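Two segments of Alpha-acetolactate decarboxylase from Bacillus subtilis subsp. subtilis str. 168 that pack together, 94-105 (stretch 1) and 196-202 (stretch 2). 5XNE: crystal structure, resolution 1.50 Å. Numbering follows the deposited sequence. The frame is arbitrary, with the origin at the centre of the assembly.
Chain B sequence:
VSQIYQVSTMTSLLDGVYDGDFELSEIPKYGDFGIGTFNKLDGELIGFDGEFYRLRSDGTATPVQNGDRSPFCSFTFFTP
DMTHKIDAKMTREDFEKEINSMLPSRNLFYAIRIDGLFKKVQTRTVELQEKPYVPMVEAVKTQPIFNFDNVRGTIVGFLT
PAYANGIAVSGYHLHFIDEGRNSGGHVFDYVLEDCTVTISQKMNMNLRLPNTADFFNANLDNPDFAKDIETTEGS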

# COMPACT_ATOMS: atom_id res chain seq x y z
N ASP B 94 3.10 13.19 24.81
CA ASP B 94 3.15 12.16 25.86
C ASP B 94 2.48 10.90 25.36
O ASP B 94 3.07 9.82 25.31
CB ASP B 94 2.42 12.57 27.15
CG ASP B 94 3.02 13.76 27.86
OD1 ASP B 94 4.04 14.30 27.40
OD2 ASP B 94 2.45 14.15 28.93
N PHE B 95 1.20 11.05 25.03
CA PHE B 95 0.34 9.94 24.68
C PHE B 95 0.86 9.17 23.47
O PHE B 95 0.92 7.94 23.50
CB PHE B 95 -1.08 10.43 24.40
CG PHE B 95 -2.04 9.35 23.99
CD1 PHE B 95 -2.54 8.46 24.93
CD2 PHE B 95 -2.43 9.21 22.67
CE1 PHE B 95 -3.42 7.46 24.55
CE2 PHE B 95 -3.30 8.21 22.28
CZ PHE B 95 -3.81 7.33 23.22
N GLU B 96 1.24 9.88 22.42
CA GLU B 96 1.58 9.23 21.17
C GLU B 96 2.86 8.44 21.32
O GLU B 96 3.01 7.36 20.74
CB GLU B 96 1.65 10.26 20.04
CG GLU B 96 0.25 10.60 19.54
CD GLU B 96 0.22 11.57 18.39
OE1 GLU B 96 1.30 11.94 17.89
OE2 GLU B 96 -0.91 11.93 17.96
N LYS B 97 3.77 8.93 22.16
CA LYS B 97 4.97 8.16 22.43
C LYS B 97 4.72 7.05 23.44
O LYS B 97 5.38 6.02 23.40
CB LYS B 97 6.11 9.07 22.90
CG LYS B 97 6.32 10.26 22.00
CD LYS B 97 7.16 9.89 20.79
CE LYS B 97 7.04 10.95 19.69
NZ LYS B 97 5.72 11.67 19.71
N GLU B 98 3.74 7.22 24.33
CA GLU B 98 3.44 6.14 25.27
C GLU B 98 2.80 4.95 24.55
O GLU B 98 3.21 3.79 24.74
CB GLU B 98 2.54 6.63 26.40
CG GLU B 98 1.91 5.52 27.23
CD GLU B 98 1.71 5.90 28.68
OE1 GLU B 98 2.44 6.79 29.18
OE2 GLU B 98 0.81 5.32 29.34
N ILE B 99 1.80 5.23 23.71
CA ILE B 99 1.13 4.19 22.95
C ILE B 99 2.11 3.53 21.98
O ILE B 99 2.16 2.31 21.88
CB ILE B 99 -0.07 4.75 22.16
CG1 ILE B 99 -1.14 5.24 23.13
CG2 ILE B 99 -0.64 3.70 21.20
CD1 ILE B 99 -1.63 4.18 24.10
N ASN B 100 2.89 4.34 21.27
CA ASN B 100 3.75 3.81 20.22
C ASN B 100 4.75 2.80 20.78
O ASN B 100 5.10 1.82 20.11
CB ASN B 100 4.46 4.96 19.46
CG ASN B 100 5.62 5.61 20.23
OD1 ASN B 100 6.23 5.02 21.14
ND2 ASN B 100 5.92 6.86 19.87
N SER B 101 5.18 3.01 22.02
CA SER B 101 6.13 2.11 22.65
C SER B 101 5.48 0.78 23.06
O SER B 101 6.18 -0.19 23.33
CB SER B 101 6.76 2.77 23.88
OG SER B 101 7.59 3.87 23.49
N MET B 102 4.15 0.76 23.09
CA MET B 102 3.39 -0.39 23.57
C MET B 102 2.86 -1.27 22.43
O MET B 102 2.44 -2.41 22.64
CB MET B 102 2.25 0.10 24.48
CG MET B 102 0.89 -0.53 24.26
SD MET B 102 -0.25 -0.16 25.61
CE MET B 102 -1.72 -1.04 25.06
N LEU B 103 2.89 -0.74 21.21
CA LEU B 103 2.49 -1.52 20.04
C LEU B 103 3.41 -2.72 19.87
O LEU B 103 4.61 -2.60 20.07
CB LEU B 103 2.52 -0.66 18.79
CG LEU B 103 1.71 0.63 18.88
CD1 LEU B 103 2.18 1.57 17.81
CD2 LEU B 103 0.24 0.33 18.73
N PRO B 104 2.84 -3.88 19.49
CA PRO B 104 3.62 -5.08 19.18
C PRO B 104 4.65 -4.80 18.09
O PRO B 104 5.74 -5.38 18.07
CB PRO B 104 2.57 -6.08 18.71
CG PRO B 104 1.30 -5.63 19.34
CD PRO B 104 1.39 -4.13 19.40
N SER B 105 4.31 -3.89 17.18
CA SER B 105 5.19 -3.58 16.07
C SER B 105 4.81 -2.26 15.40
O SER B 105 3.62 -1.98 15.21
CB SER B 105 5.17 -4.70 15.02
OG SER B 105 5.89 -4.33 13.85
N THR B 196 -10.29 6.23 28.27
CA THR B 196 -10.01 4.83 27.99
C THR B 196 -9.52 4.71 26.55
O THR B 196 -10.07 5.33 25.63
CB THR B 196 -11.26 3.94 28.20
OG1 THR B 196 -10.97 2.60 27.80
CG2 THR B 196 -12.44 4.46 27.42
N VAL B 197 -8.44 3.94 26.37
CA VAL B 197 -7.91 3.66 25.04
C VAL B 197 -8.24 2.24 24.64
O VAL B 197 -8.16 1.31 25.46
CB VAL B 197 -6.39 3.87 24.97
CG1 VAL B 197 -5.90 3.72 23.54
CG2 VAL B 197 -6.03 5.24 25.51
N THR B 198 -8.61 2.05 23.38
CA THR B 198 -8.83 0.73 22.84
C THR B 198 -8.12 0.68 21.49
O THR B 198 -8.20 1.64 20.72
CB THR B 198 -10.32 0.41 22.68
OG1 THR B 198 -11.01 0.72 23.90
CG2 THR B 198 -10.52 -1.06 22.40
N ILE B 199 -7.41 -0.41 21.23
CA ILE B 199 -6.59 -0.56 20.02
C ILE B 199 -6.90 -1.88 19.32
O ILE B 199 -7.08 -2.92 19.96
CB ILE B 199 -5.09 -0.47 20.34
CG1 ILE B 199 -4.76 0.87 21.00
CG2 ILE B 199 -4.24 -0.64 19.08
CD1 ILE B 199 -3.30 1.04 21.39
N SER B 200 -6.98 -1.83 17.98
CA SER B 200 -7.28 -3.00 17.17
C SER B 200 -6.16 -3.20 16.15
O SER B 200 -5.85 -2.29 15.38
CB SER B 200 -8.64 -2.84 16.49
OG SER B 200 -9.05 -4.03 15.84
N GLN B 201 -5.54 -4.37 16.16
CA GLN B 201 -4.39 -4.65 15.30
C GLN B 201 -4.85 -5.32 14.00
O GLN B 201 -5.64 -6.26 14.03
CB GLN B 201 -3.39 -5.55 16.04
CG GLN B 201 -2.25 -6.08 15.18
CD GLN B 201 -1.32 -6.98 15.98
OE1 GLN B 201 -0.78 -6.57 17.00
NE2 GLN B 201 -1.14 -8.21 15.52
N LYS B 202 -4.34 -4.86 12.87
CA LYS B 202 -4.71 -5.44 11.57
C LYS B 202 -3.48 -5.88 10.76
O LYS B 202 -2.48 -5.15 10.71
CB LYS B 202 -5.55 -4.43 10.77
CG LYS B 202 -6.90 -4.06 11.42
CD LYS B 202 -7.73 -5.31 11.68
CE LYS B 202 -9.08 -4.99 12.30
NZ LYS B 202 -8.87 -4.18 13.49

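The contact between residues 94-105 and 196-202 is a small, almost wholly apolar packing of a helix and the loop after it against one face of a β-strand, with no hydrogen bond crossing between them. Together the two stretches bury 259 Å², and the helix and strand axes run 45° apart, approaching no closer than 12.0 Å, so the gap is bridged by side chains rather than by backbone.

The periodicities of the two elements set the pattern. In the extended strand, alternate residues Val197, Ile199 and Gln201 direct their CA-to-CB bonds toward stretch 1, whereas Thr196, Thr198, Ser200 and Lys202 lie out of its reach. On the helix, Phe95 and Ile99 are one turn apart, linked by the backbone hydrogen bond from Ile99 N to Phe95 O (2.9 Å), and the CA-to-CB bonds of both point toward the strand. Phe95, in its t rotamer, meets Val197 with the edge of its ring: Phe95 CE1 lies 3.6 Å from Val197 CG2. The other methyl of Val197, CG1, is 4.3 Å from Ile99 CD1, so this valine touches both helical residues.

Ile199 has the largest covered area, 65 Å². With chi2 extended (t), Ile199 CD1 lies 3.8 Å from Ile99 CG2 and 4.5 Å from Leu103 CD2. The CA-to-CB bond of Leu103 runs sideways to the strand, but the end of the side chain comes nearer to it. Ile99 thus touches two strand positions, Val197 and Ile199.

At Pro104 the character of the contact changes. The CA-to-CB bond of Pro104 points toward the strand, and Pro104 CG lies 3.3 Å from Gln201 OE1, a close van der Waals approach of a ring carbon to a carbonyl oxygen. The contact therefore grades from buried hydrocarbon at Phe95 to a more exposed margin at Pro104.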